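V-type ATPase 116 kDa subunit (Meiothermus ruber, PDB 3RRK) probably takes part in proton transport by a rotary V-type ATPase, of which this chain is the cytoplasmic N-terminal domain of subunit I. Local coordinates at residues A[77-82]-A[251-256]; A[123-128]-A[229-234]; A[132-137]-A[179-184]; A[173-178]-A[195-200]; A[274-279]-A[308-313]. All blocks are in the same frame, centred on the assembly; numbering follows the deposited sequence.

Contact 1: A[77-82]-A[251-256]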
# COMPACT_ATOMS: atom_id res chain seq x y z
N THR A 77 -3.14 -7.05 5.37
CA THR A 77 -2.78 -5.66 5.60
C THR A 77 -3.98 -4.79 5.92
O THR A 77 -3.99 -4.04 6.91
CB THR A 77 -2.04 -5.08 4.39
OG1 THR A 77 -0.76 -5.72 4.27
CG2 THR A 77 -1.83 -3.59 4.58
N VAL A 78 -5.01 -4.90 5.09
CA VAL A 78 -6.25 -4.14 5.28
C VAL A 78 -6.89 -4.46 6.60
O VAL A 78 -7.47 -3.61 7.27
CB VAL A 78 -7.26 -4.45 4.16
CG1 VAL A 78 -8.65 -3.89 4.48
CG2 VAL A 78 -6.73 -3.93 2.85
N VAL A 79 -6.79 -5.73 6.96
CA VAL A 79 -7.49 -6.25 8.12
C VAL A 79 -6.68 -5.97 9.37
O VAL A 79 -7.23 -5.83 10.46
CB VAL A 79 -7.80 -7.76 7.90
CG1 VAL A 79 -7.59 -8.56 9.13
CG2 VAL A 79 -9.21 -7.91 7.37
N GLY A 80 -5.37 -5.85 9.20
CA GLY A 80 -4.51 -5.47 10.30
C GLY A 80 -4.02 -6.69 11.04
O GLY A 80 -4.05 -6.76 12.27
N LEU A 81 -3.59 -7.68 10.27
CA LEU A 81 -3.04 -8.89 10.83
C LEU A 81 -1.69 -9.09 10.18
O LEU A 81 -1.56 -8.92 8.97
CB LEU A 81 -3.95 -10.08 10.53
CG LEU A 81 -5.31 -10.05 11.22
CD1 LEU A 81 -6.24 -11.19 10.77
CD2 LEU A 81 -5.11 -10.08 12.70
N ALA A 82 -0.69 -9.42 10.98
CA ALA A 82 0.65 -9.65 10.44
C ALA A 82 0.72 -11.04 9.83
O ALA A 82 0.05 -11.97 10.30
CB ALA A 82 1.68 -9.50 11.53
N ARG A 251 -15.73 -7.17 10.75
CA ARG A 251 -16.48 -8.35 10.35
C ARG A 251 -15.67 -9.24 9.40
O ARG A 251 -15.73 -10.46 9.49
CB ARG A 251 -17.82 -7.94 9.74
CG ARG A 251 -18.66 -9.08 9.20
CD ARG A 251 -20.02 -8.57 8.74
NE ARG A 251 -20.75 -7.91 9.83
CZ ARG A 251 -21.07 -6.62 9.86
NH1 ARG A 251 -20.75 -5.81 8.85
NH2 ARG A 251 -21.74 -6.13 10.90
N LEU A 252 -14.89 -8.63 8.52
CA LEU A 252 -14.11 -9.43 7.59
C LEU A 252 -12.95 -10.14 8.32
O LEU A 252 -12.60 -11.27 7.99
CB LEU A 252 -13.59 -8.55 6.45
CG LEU A 252 -12.88 -9.28 5.31
CD1 LEU A 252 -13.80 -10.30 4.70
CD2 LEU A 252 -12.37 -8.32 4.24
N SER A 253 -12.39 -9.47 9.32
CA SER A 253 -11.35 -10.06 10.14
C SER A 253 -11.87 -11.28 10.91
O SER A 253 -11.29 -12.37 10.89
CB SER A 253 -10.82 -9.03 11.12
OG SER A 253 -9.61 -9.48 11.70
N ARG A 254 -12.98 -11.11 11.61
CA ARG A 254 -13.55 -12.21 12.37
C ARG A 254 -13.94 -13.38 11.46
O ARG A 254 -13.73 -14.53 11.81
CB ARG A 254 -14.74 -11.73 13.19
CG ARG A 254 -14.39 -10.67 14.22
CD ARG A 254 -15.53 -10.44 15.22
NE ARG A 254 -16.72 -9.93 14.54
CZ ARG A 254 -16.99 -8.64 14.38
NH1 ARG A 254 -16.16 -7.72 14.85
NH2 ARG A 254 -18.10 -8.28 13.74
N GLU A 255 -14.49 -13.08 10.30
CA GLU A 255 -14.98 -14.15 9.44
C GLU A 255 -13.85 -14.86 8.71
O GLU A 255 -13.93 -16.06 8.43
CB GLU A 255 -15.95 -13.59 8.40
CG GLU A 255 -17.25 -13.06 8.95
CD GLU A 255 -18.08 -12.34 7.89
OE1 GLU A 255 -17.50 -11.96 6.84
OE2 GLU A 255 -19.30 -12.17 8.12
N SER A 256 -12.79 -14.13 8.41
CA SER A 256 -11.82 -14.61 7.43
C SER A 256 -10.34 -14.40 7.78
O SER A 256 -9.47 -14.85 7.03
CB SER A 256 -12.12 -13.97 6.06
OG SER A 256 -13.16 -14.67 5.40
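A Schellman motif ends helix 56-79, and the last helical residue, Val79, packs against Leu252 and Ser253 in the middle of the long helix 224-281. Gly80 is the C-prime residue of that motif: its positive phi turns the chain out of the helix, a backbone shape that suits a residue without a beta carbon, and its N makes a weak 3.2 Å bond back to Thr77 O. Val79 turns both methyls to the facing helix. CG1 rests over the Ser253 side chain, 3.4 Å from OG, while CG2 lies over the Ser253 backbone, 4.0 Å from Ser253 N, with Leu252 CG a looser neighbour at 4.4 Å. A branched but short valine fits because the backbones lie close, with the CA atoms of Val79 and Ser253 5.8 Å apart. Small Ser253 allows this approach. Replacing Val79 with an alanine would probably open a gap over Ser253 and leave Leu252 without its apolar neighbour from the helix end. Leu252 is buried, and its side chain also packs on Arg107 and Ala108 of helix 94-138. Past the turn Leu81 comes back toward helix 224-281. With chi1 at -166°, Ser253 OG points away from its backbone N and has Leu81 CD1 as a second apolar neighbour, 3.9 Å off.

Contact 2: A[123-128]-A[229-234]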
# COMPACT_ATOMS: atom_id res chain seq x y z
N GLN A 123 -8.85 14.22 7.88
CA GLN A 123 -7.63 14.95 8.21
C GLN A 123 -7.52 16.28 7.46
O GLN A 123 -7.12 17.29 8.04
CB GLN A 123 -6.40 14.08 7.98
CG GLN A 123 -6.34 12.87 8.90
CD GLN A 123 -5.27 11.87 8.50
OE1 GLN A 123 -4.32 12.21 7.81
NE2 GLN A 123 -5.44 10.62 8.93
N THR A 124 -7.85 16.26 6.17
CA THR A 124 -7.91 17.48 5.38
C THR A 124 -8.81 18.51 6.05
O THR A 124 -8.43 19.67 6.24
CB THR A 124 -8.53 17.21 4.01
OG1 THR A 124 -7.73 16.26 3.30
CG2 THR A 124 -8.60 18.48 3.22
N ILE A 125 -10.01 18.08 6.42
CA ILE A 125 -10.93 18.95 7.11
C ILE A 125 -10.33 19.43 8.43
O ILE A 125 -10.63 20.54 8.87
CB ILE A 125 -12.28 18.24 7.33
CG1 ILE A 125 -13.01 18.11 5.99
CG2 ILE A 125 -13.12 19.00 8.34
CD1 ILE A 125 -14.19 17.16 6.02
N GLU A 126 -9.50 18.61 9.06
CA GLU A 126 -8.86 18.98 10.33
C GLU A 126 -7.84 20.10 10.13
O GLU A 126 -7.76 21.04 10.91
CB GLU A 126 -8.13 17.80 10.94
CG GLU A 126 -9.01 16.78 11.62
CD GLU A 126 -8.24 15.95 12.62
OE1 GLU A 126 -7.40 16.54 13.35
OE2 GLU A 126 -8.47 14.72 12.69
N LEU A 127 -7.07 19.99 9.07
CA LEU A 127 -6.08 20.98 8.74
C LEU A 127 -6.68 22.28 8.21
O LEU A 127 -6.39 23.35 8.74
CB LEU A 127 -5.11 20.39 7.72
CG LEU A 127 -4.06 19.50 8.37
CD1 LEU A 127 -3.26 18.77 7.32
CD2 LEU A 127 -3.17 20.34 9.24
N PHE A 128 -7.53 22.18 7.18
CA PHE A 128 -8.07 23.35 6.50
C PHE A 128 -9.46 23.84 6.95
O PHE A 128 -9.94 24.87 6.49
CB PHE A 128 -8.07 23.10 5.01
CG PHE A 128 -6.74 22.77 4.45
CD1 PHE A 128 -5.95 23.74 3.87
CD2 PHE A 128 -6.26 21.47 4.51
CE1 PHE A 128 -4.70 23.43 3.35
CE2 PHE A 128 -5.00 21.15 4.00
CZ PHE A 128 -4.22 22.13 3.43
N ALA A 229 -18.63 24.68 2.48
CA ALA A 229 -19.91 24.05 2.73
C ALA A 229 -19.80 22.53 2.63
O ALA A 229 -20.33 21.82 3.47
CB ALA A 229 -20.96 24.59 1.78
N ARG A 230 -19.09 22.05 1.60
CA ARG A 230 -18.79 20.62 1.48
C ARG A 230 -17.96 20.10 2.66
O ARG A 230 -18.20 19.00 3.17
CB ARG A 230 -18.07 20.32 0.16
CG ARG A 230 -17.73 18.85 -0.01
CD ARG A 230 -17.30 18.53 -1.44
NE ARG A 230 -16.94 17.12 -1.62
CZ ARG A 230 -15.72 16.62 -1.41
NH1 ARG A 230 -14.74 17.41 -1.00
NH2 ARG A 230 -15.48 15.33 -1.60
N MET A 231 -16.99 20.88 3.10
CA MET A 231 -16.21 20.49 4.27
C MET A 231 -17.09 20.35 5.50
O MET A 231 -16.87 19.48 6.33
CB MET A 231 -15.15 21.53 4.56
CG MET A 231 -13.98 21.46 3.63
SD MET A 231 -12.58 22.22 4.43
CE MET A 231 -11.58 22.59 2.98
N LYS A 232 -18.07 21.24 5.63
CA LYS A 232 -18.90 21.25 6.82
C LYS A 232 -19.79 20.02 6.87
O LYS A 232 -20.13 19.52 7.94
CB LYS A 232 -19.75 22.53 6.85
CG LYS A 232 -20.64 22.67 8.07
CD LYS A 232 -21.48 23.95 7.99
CE LYS A 232 -22.71 23.89 8.90
NZ LYS A 232 -23.63 25.05 8.69
N GLU A 233 -20.18 19.53 5.70
CA GLU A 233 -21.11 18.41 5.63
C GLU A 233 -20.35 17.09 5.65
O GLU A 233 -20.80 16.11 6.24
CB GLU A 233 -22.00 18.52 4.40
CG GLU A 233 -21.63 17.60 3.26
CD GLU A 233 -22.42 17.88 2.00
OE1 GLU A 233 -23.65 18.08 2.09
OE2 GLU A 233 -21.80 17.92 0.91
N ARG A 234 -19.20 17.05 4.99
CA ARG A 234 -18.33 15.89 5.10
C ARG A 234 -17.91 15.73 6.56
O ARG A 234 -17.69 14.61 7.02
CB ARG A 234 -17.09 16.00 4.19
CG ARG A 234 -17.40 16.09 2.70
CD ARG A 234 -18.21 14.90 2.21
NE ARG A 234 -17.65 13.62 2.66
CZ ARG A 234 -18.39 12.59 3.07
NH1 ARG A 234 -19.71 12.68 3.10
NH2 ARG A 234 -17.80 11.47 3.46
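Ile125 of helix 94-138 leans on Met231 and Arg234 of helix 224-281 in a helix-helix packing between the two longest helices of the domain. The local axes approach to 10.2 Å and cross at -125°, nearer antiparallel than parallel, a separation that leaves room for medium-sized side chains.

The apolar contacts come from both ends of Met231. Near its root, CG lies 4.2 Å from Ile125 CG1; from there the chain runs out extended, and its terminal CE arrives 4.1 Å from Phe128 CB. An unbranched, flexible methionine suits this place, because it can bridge two residues one turn apart on the opposite helix. Ile125 continues past Met231: its CD1 ends 3.6 Å from Arg234 CB, the two side chains crossing at about a right angle. The Phe128 ring itself turns off elsewhere and meets the ring of Phe215, with a probable crystallisation molecule bound close by.

The charged end of Arg234 is kept apart from this apolar strip. Arg234 lends only the root of its side chain to Ile125; bends at chi2 and chi3 carry the guanidinium off to salt bridges with Glu241 and Glu121, which probably balance its charge beside the packing. One backbone oxygen does face the apolar strip: Met231 O lies 3.6 Å from Ile125 CD1.

Contact 3: A[132-137]-A[179-184]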
# COMPACT_ATOMS: atom_id res chain seq x y z
N ALA A 132 -10.95 27.54 5.91
CA ALA A 132 -11.99 27.62 4.89
C ALA A 132 -13.26 28.32 5.38
O ALA A 132 -13.94 29.02 4.62
CB ALA A 132 -12.30 26.23 4.36
N GLU A 133 -13.60 28.12 6.65
CA GLU A 133 -14.77 28.78 7.23
C GLU A 133 -14.54 30.28 7.23
O GLU A 133 -15.35 31.04 6.71
CB GLU A 133 -15.02 28.27 8.65
CG GLU A 133 -16.12 28.99 9.38
CD GLU A 133 -16.45 28.35 10.72
OE1 GLU A 133 -16.32 27.12 10.84
OE2 GLU A 133 -16.84 29.09 11.66
N LYS A 134 -13.41 30.69 7.79
CA LYS A 134 -13.06 32.10 7.88
C LYS A 134 -13.07 32.79 6.52
O LYS A 134 -13.75 33.80 6.33
CB LYS A 134 -11.69 32.29 8.55
CG LYS A 134 -11.58 31.75 9.98
CD LYS A 134 -12.79 32.10 10.80
CE LYS A 134 -12.58 31.74 12.26
NZ LYS A 134 -11.57 32.63 12.91
N LEU A 135 -12.32 32.24 5.58
CA LEU A 135 -12.15 32.82 4.25
C LEU A 135 -13.45 32.92 3.48
O LEU A 135 -13.72 33.92 2.82
CB LEU A 135 -11.15 32.00 3.45
CG LEU A 135 -9.72 32.04 3.98
CD1 LEU A 135 -8.89 30.94 3.34
CD2 LEU A 135 -9.12 33.41 3.74
N ALA A 136 -14.25 31.86 3.56
CA ALA A 136 -15.55 31.83 2.90
C ALA A 136 -16.41 33.02 3.32
O ALA A 136 -17.11 33.61 2.50
CB ALA A 136 -16.27 30.52 3.21
N ALA A 137 -16.36 33.33 4.61
CA ALA A 137 -17.15 34.40 5.18
C ALA A 137 -16.58 35.74 4.73
O ALA A 137 -17.31 36.63 4.29
CB ALA A 137 -17.15 34.31 6.67
N GLU A 179 -8.88 42.06 3.92
CA GLU A 179 -9.44 41.75 5.22
C GLU A 179 -8.87 40.44 5.71
O GLU A 179 -8.39 39.63 4.92
CB GLU A 179 -10.96 41.69 5.14
CG GLU A 179 -11.61 43.02 4.81
CD GLU A 179 -11.28 44.12 5.82
OE1 GLU A 179 -11.48 43.88 7.03
OE2 GLU A 179 -10.81 45.20 5.40
N ALA A 180 -8.90 40.23 7.02
CA ALA A 180 -8.23 39.08 7.60
C ALA A 180 -8.89 38.63 8.88
O ALA A 180 -9.48 39.44 9.61
CB ALA A 180 -6.78 39.39 7.85
N GLU A 181 -8.81 37.33 9.15
CA GLU A 181 -9.37 36.76 10.37
C GLU A 181 -8.28 35.98 11.06
O GLU A 181 -7.46 35.34 10.40
CB GLU A 181 -10.57 35.86 10.07
CG GLU A 181 -11.88 36.61 9.91
CD GLU A 181 -12.20 37.48 11.11
OE1 GLU A 181 -11.96 37.02 12.25
OE2 GLU A 181 -12.67 38.62 10.92
N PRO A 182 -8.27 36.03 12.39
CA PRO A 182 -7.25 35.35 13.20
C PRO A 182 -7.46 33.83 13.21
O PRO A 182 -8.57 33.34 13.43
CB PRO A 182 -7.48 35.92 14.60
CG PRO A 182 -8.93 36.27 14.62
CD PRO A 182 -9.26 36.73 13.22
N LEU A 183 -6.38 33.11 12.95
CA LEU A 183 -6.36 31.68 13.13
C LEU A 183 -5.67 31.43 14.46
O LEU A 183 -5.29 32.39 15.14
CB LEU A 183 -5.60 31.02 11.98
CG LEU A 183 -6.44 30.13 11.06
CD1 LEU A 183 -7.87 30.62 10.99
CD2 LEU A 183 -5.81 30.08 9.68
N GLU A 184 -5.50 30.17 14.84
CA GLU A 184 -4.86 29.87 16.11
C GLU A 184 -3.48 30.53 16.22
O GLU A 184 -3.13 31.07 17.26
CB GLU A 184 -4.79 28.36 16.34
CG GLU A 184 -6.15 27.72 16.68
CD GLU A 184 -6.05 26.22 16.97
OE1 GLU A 184 -5.14 25.56 16.44
OE2 GLU A 184 -6.90 25.71 17.74
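Lys134, on helix 94-138, lays its aliphatic stem against Glu181, near the end of strand 177-182, and Leu183 just beyond it, and this stem is the closely packed half of the contact. Its CB meets Glu181 CB at 4.0 Å, and its CG sits 4.0 Å from Leu183 CD1, where the two side chains slide past each other in opposite directions. A lysine serves well here, having hydrocarbon enough to pack and a charged tip to send onward.

The other half is looser and lies toward the surface. Bends at chi2 (-43°) and chi4 (69°) fold the lysine so that NZ comes within 3.1 Å of Pro182 O, a weak hydrogen bond. Pro182 takes part mainly through its carbonyl; its CB points away from the helix. Glu181 OE1 stays 4.5 Å from Lys134 NZ, too far for a salt bridge, although the opposite charge probably favours the ammonium group's position. Leu183, by contrast, also packs on Leu154 of strand 148-155, joining the lysine stem to the sheet.

Behind Lys134, Leu135 of the same helix touches Pro152 and Ala188. The end of helix 94-138 thus rests on a three-stranded antiparallel sheet and reaches 177-182, one of its two outer strands, the helix-on-sheet packing of a small alpha/beta lobe.

Contact 4: A[173-178]-A[195-200]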
# COMPACT_ATOMS: atom_id res chain seq x y z
N ALA A 173 -3.52 51.30 -5.60
CA ALA A 173 -4.13 52.42 -4.90
C ALA A 173 -5.24 51.96 -3.97
O ALA A 173 -5.00 51.27 -2.97
CB ALA A 173 -4.67 53.46 -5.89
N ASP A 174 -6.47 52.33 -4.31
CA ASP A 174 -7.64 52.03 -3.50
C ASP A 174 -8.54 50.99 -4.16
O ASP A 174 -9.69 50.81 -3.75
CB ASP A 174 -8.44 53.32 -3.23
CG ASP A 174 -8.52 54.24 -4.45
OD1 ASP A 174 -8.34 53.76 -5.60
OD2 ASP A 174 -8.77 55.45 -4.27
N ARG A 175 -8.02 50.33 -5.20
CA ARG A 175 -8.80 49.31 -5.92
C ARG A 175 -8.53 47.90 -5.40
O ARG A 175 -8.15 47.00 -6.17
CB ARG A 175 -8.50 49.37 -7.42
CG ARG A 175 -8.77 50.68 -8.09
CD ARG A 175 -8.15 50.72 -9.47
NE ARG A 175 -6.70 50.57 -9.39
CZ ARG A 175 -5.88 50.63 -10.43
NH1 ARG A 175 -6.37 50.84 -11.65
NH2 ARG A 175 -4.57 50.48 -10.26
N PHE A 176 -8.71 47.71 -4.10
CA PHE A 176 -8.62 46.39 -3.48
C PHE A 176 -9.21 46.42 -2.08
O PHE A 176 -9.35 47.48 -1.47
CB PHE A 176 -7.17 45.89 -3.41
CG PHE A 176 -6.34 46.59 -2.37
CD1 PHE A 176 -6.23 46.08 -1.08
CD2 PHE A 176 -5.66 47.77 -2.67
CE1 PHE A 176 -5.46 46.72 -0.12
CE2 PHE A 176 -4.88 48.42 -1.72
CZ PHE A 176 -4.78 47.90 -0.44
N VAL A 177 -9.54 45.24 -1.58
CA VAL A 177 -10.01 45.09 -0.21
C VAL A 177 -9.19 44.01 0.48
O VAL A 177 -9.17 42.85 0.06
CB VAL A 177 -11.51 44.70 -0.17
CG1 VAL A 177 -11.91 44.30 1.23
CG2 VAL A 177 -12.36 45.86 -0.67
N LEU A 178 -8.50 44.39 1.54
CA LEU A 178 -7.72 43.42 2.29
C LEU A 178 -8.30 43.23 3.68
O LEU A 178 -8.23 44.12 4.52
CB LEU A 178 -6.25 43.84 2.35
CG LEU A 178 -5.32 42.87 3.07
CD1 LEU A 178 -5.44 41.43 2.51
CD2 LEU A 178 -3.88 43.38 3.00
N ARG A 195 -11.19 41.65 -11.44
CA ARG A 195 -10.76 40.41 -12.09
C ARG A 195 -9.53 40.64 -12.96
O ARG A 195 -8.57 39.86 -12.93
CB ARG A 195 -11.88 39.83 -12.95
CG ARG A 195 -11.47 38.59 -13.74
CD ARG A 195 -11.32 37.36 -12.85
NE ARG A 195 -12.61 36.83 -12.41
CZ ARG A 195 -12.75 35.79 -11.60
NH1 ARG A 195 -11.67 35.15 -11.14
NH2 ARG A 195 -13.96 35.38 -11.24
N SER A 196 -9.55 41.72 -13.73
CA SER A 196 -8.46 42.05 -14.64
C SER A 196 -7.14 42.42 -13.94
O SER A 196 -6.14 42.63 -14.60
CB SER A 196 -8.89 43.19 -15.59
OG SER A 196 -8.99 44.43 -14.91
N GLU A 197 -7.14 42.50 -12.62
CA GLU A 197 -5.93 42.88 -11.90
C GLU A 197 -5.49 41.80 -10.92
O GLU A 197 -4.71 42.07 -10.00
CB GLU A 197 -6.15 44.19 -11.14
CG GLU A 197 -6.54 45.33 -12.04
CD GLU A 197 -6.67 46.64 -11.29
OE1 GLU A 197 -7.13 46.61 -10.12
OE2 GLU A 197 -6.29 47.69 -11.87
N LEU A 198 -6.00 40.59 -11.11
CA LEU A 198 -5.74 39.50 -10.20
C LEU A 198 -4.25 39.24 -10.10
O LEU A 198 -3.71 39.07 -9.02
CB LEU A 198 -6.44 38.24 -10.67
CG LEU A 198 -6.42 37.09 -9.68
CD1 LEU A 198 -6.89 37.59 -8.30
CD2 LEU A 198 -7.26 35.91 -10.19
N GLU A 199 -3.59 39.24 -11.25
CA GLU A 199 -2.15 39.00 -11.33
C GLU A 199 -1.29 40.09 -10.69
O GLU A 199 -0.22 39.80 -10.18
CB GLU A 199 -1.74 38.75 -12.78
CG GLU A 199 -2.39 37.50 -13.32
CD GLU A 199 -2.28 36.34 -12.34
OE1 GLU A 199 -1.25 36.29 -11.61
OE2 GLU A 199 -3.21 35.50 -12.28
N ALA A 200 -1.77 41.32 -10.71
CA ALA A 200 -1.04 42.42 -10.09
C ALA A 200 -1.02 42.23 -8.59
O ALA A 200 -0.07 42.61 -7.91
CB ALA A 200 -1.68 43.76 -10.45
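Over one face of the Arg175 guanidinium stands the carboxylate of Glu197, its OE2 3.1 Å above the plane and displaced toward the rim. The two flat groups are turned almost perpendicular, 89° apart, and the side chains cross at about a right angle. OE2 is 3.2 Å from Arg175 NH1, a salt bridge of charges alone: the oxygen lies so far out of plane that none of the N-H bonds points at it. A directed hydrogen bond of this guanidinium is made elsewhere, from NE to Leu172 O at the end of helix 158-172. Here the chain passes from that helix into strand 177-182, makes a beta hairpin with strand 187-194, and enters helix 198-206 behind Glu197, which occupies the N-cap position; the salt bridge thus ties the way into the hairpin to the way out. Both residues suit this by their length, since their CA atoms are 9.2 Å apart. Glu197 runs out extended beyond CG (chi2 -176°), and Arg175 meets it with a bend at chi3. A glutamine in place of Glu197 would probably leave the arginine without its opposite charge on this face, the NE bond to Leu172 remaining. The second carboxylate oxygen, OE1, lies 4.1 Å from Arg175 CB.

Contact 5: A[274-279]-A[308-313]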
# COMPACT_ATOMS: atom_id res chain seq x y z
N TYR A 274 7.83 -24.64 -5.96
CA TYR A 274 7.87 -24.51 -7.41
C TYR A 274 9.14 -23.84 -7.89
O TYR A 274 9.74 -24.29 -8.86
CB TYR A 274 6.66 -23.72 -7.93
CG TYR A 274 5.44 -24.56 -8.16
CD1 TYR A 274 5.14 -25.06 -9.43
CD2 TYR A 274 4.59 -24.87 -7.12
CE1 TYR A 274 4.02 -25.84 -9.63
CE2 TYR A 274 3.48 -25.65 -7.31
CZ TYR A 274 3.19 -26.13 -8.56
OH TYR A 274 2.06 -26.90 -8.73
N LYS A 275 9.54 -22.76 -7.24
CA LYS A 275 10.75 -22.06 -7.65
C LYS A 275 11.99 -22.96 -7.49
O LYS A 275 12.79 -23.09 -8.42
CB LYS A 275 10.93 -20.73 -6.90
CG LYS A 275 10.01 -19.60 -7.40
CD LYS A 275 10.57 -18.21 -7.06
CE LYS A 275 9.55 -17.08 -7.27
NZ LYS A 275 9.37 -16.65 -8.70
N ALA A 276 12.12 -23.60 -6.33
CA ALA A 276 13.24 -24.51 -6.06
C ALA A 276 13.49 -25.42 -7.25
O ALA A 276 14.60 -25.50 -7.79
CB ALA A 276 12.96 -25.34 -4.82
N VAL A 277 12.45 -26.13 -7.65
CA VAL A 277 12.52 -26.98 -8.82
C VAL A 277 13.02 -26.22 -10.06
O VAL A 277 13.88 -26.71 -10.79
CB VAL A 277 11.15 -27.59 -9.13
CG1 VAL A 277 11.21 -28.42 -10.40
CG2 VAL A 277 10.68 -28.41 -7.95
N ALA A 278 12.48 -25.02 -10.28
CA ALA A 278 12.83 -24.24 -11.47
C ALA A 278 14.28 -23.76 -11.43
O ALA A 278 14.98 -23.82 -12.45
CB ALA A 278 11.88 -23.06 -11.64
N ASP A 279 14.71 -23.28 -10.27
CA ASP A 279 16.07 -22.79 -10.10
C ASP A 279 17.07 -23.93 -10.23
O ASP A 279 18.07 -23.82 -10.92
CB ASP A 279 16.23 -22.12 -8.74
CG ASP A 279 15.33 -20.92 -8.56
OD1 ASP A 279 14.75 -20.45 -9.57
OD2 ASP A 279 15.21 -20.45 -7.41
N LEU A 308 19.84 -23.65 3.29
CA LEU A 308 20.65 -23.12 2.17
C LEU A 308 20.48 -23.95 0.88
O LEU A 308 21.08 -23.64 -0.16
CB LEU A 308 22.14 -23.09 2.52
CG LEU A 308 22.71 -22.36 3.74
CD1 LEU A 308 22.64 -23.24 5.00
CD2 LEU A 308 24.15 -21.95 3.47
N ARG A 309 19.68 -25.00 0.98
CA ARG A 309 19.56 -26.02 -0.05
C ARG A 309 18.09 -26.20 -0.38
O ARG A 309 17.22 -25.85 0.42
CB ARG A 309 20.04 -27.35 0.51
CG ARG A 309 19.19 -27.79 1.69
CD ARG A 309 19.55 -29.17 2.20
NE ARG A 309 18.87 -30.24 1.48
CZ ARG A 309 17.86 -30.97 1.95
NH1 ARG A 309 17.38 -30.74 3.17
NH2 ARG A 309 17.32 -31.92 1.21
N ASP A 310 17.81 -26.76 -1.55
CA ASP A 310 16.45 -27.16 -1.86
C ASP A 310 16.38 -28.56 -2.46
O ASP A 310 17.19 -28.93 -3.31
CB ASP A 310 15.74 -26.13 -2.75
CG ASP A 310 16.66 -25.50 -3.78
OD1 ASP A 310 16.98 -26.15 -4.79
OD2 ASP A 310 17.05 -24.33 -3.56
N GLN A 311 15.42 -29.33 -1.99
CA GLN A 311 15.25 -30.69 -2.46
C GLN A 311 14.00 -30.75 -3.32
O GLN A 311 13.32 -29.75 -3.51
CB GLN A 311 15.09 -31.63 -1.26
CG GLN A 311 13.66 -31.75 -0.71
CD GLN A 311 13.33 -30.70 0.36
OE1 GLN A 311 14.08 -29.73 0.55
NE2 GLN A 311 12.22 -30.90 1.06
N ILE A 312 13.73 -31.93 -3.87
CA ILE A 312 12.39 -32.30 -4.32
C ILE A 312 12.26 -33.82 -4.22
O ILE A 312 12.95 -34.56 -4.93
CB ILE A 312 12.01 -31.81 -5.75
CG1 ILE A 312 10.61 -32.30 -6.12
CG2 ILE A 312 13.01 -32.27 -6.80
CD1 ILE A 312 10.22 -32.08 -7.57
N VAL A 313 11.40 -34.27 -3.31
CA VAL A 313 11.15 -35.70 -3.16
C VAL A 313 10.30 -36.18 -4.34
O VAL A 313 9.59 -35.40 -4.97
CB VAL A 313 10.51 -36.04 -1.80
CG1 VAL A 313 10.71 -37.52 -1.48
CG2 VAL A 313 11.11 -35.19 -0.69
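Asp310 reaches from its strand toward Ala276 on helix 224-281, and its side chain can be followed atom by atom. CB meets the methyl of Ala276, with the two CB atoms 3.6 Å apart. CG comes next, 3.8 Å from the same Ala276 CB; chi1 of 37° sets it between the backbone N and the carbonyl carbon. At the tip, OD1 lies 3.9 Å from Ala276 O, a proximity of two oxygens and not a bond. OD2 is 5.8 Å from Asp279 OD2, one turn further along the helix; two like charges at that distance probably repel mildly. Alanine is apt opposite Asp310, for its lone methyl lets helix and strand backbones come together, the two CA atoms being 5.9 Å apart.

Strand 310-313 is an outermost strand of a four-stranded antiparallel sheet, hydrogen-bonded through its backbone to strand 15-21, at Ala20 and Ile18. The strand order 2-3-1-4, with a helix inside each of the two strand pairs, matches a ferredoxin-like fold into which the long helices are inserted.

Alternation along the strand points Gln311 away and brings Ile312 to the same face as Asp310. Ile312 is stretched out, with CG1 opposite the backbone N (chi1 178°), and this carries CD1 forward to Val277 CG2 at 3.7 Å. The two branched apolar side chains cross at a slant, methyl against methyl. Val277 also packs on Leu54, while Ile312 packs on Ile18 in the neighbouring strand.

The five contacts run along an elongated domain with an alpha/beta lobe at each end. Contact 5 lies at one lobe, contacts 3 and 4 at the other, about 74 Å from contact 5 to contact 4 between centres. Helix 224-281 serves contacts 2, 1 and 5 in that chain order, and helix 94-138 serves contacts 2 and 3, which touch where Met231 packs on Ala132. Contacts 3 and 4 share strand 177-182, and their segments alternate along the chain. Contacts 2, 3 and 4 all lie in the chain between the two segments of contact 1, whereas contact 5 follows later. The long helices therefore connect two separate lobes, as befits an extended cytoplasmic part of the ATPase.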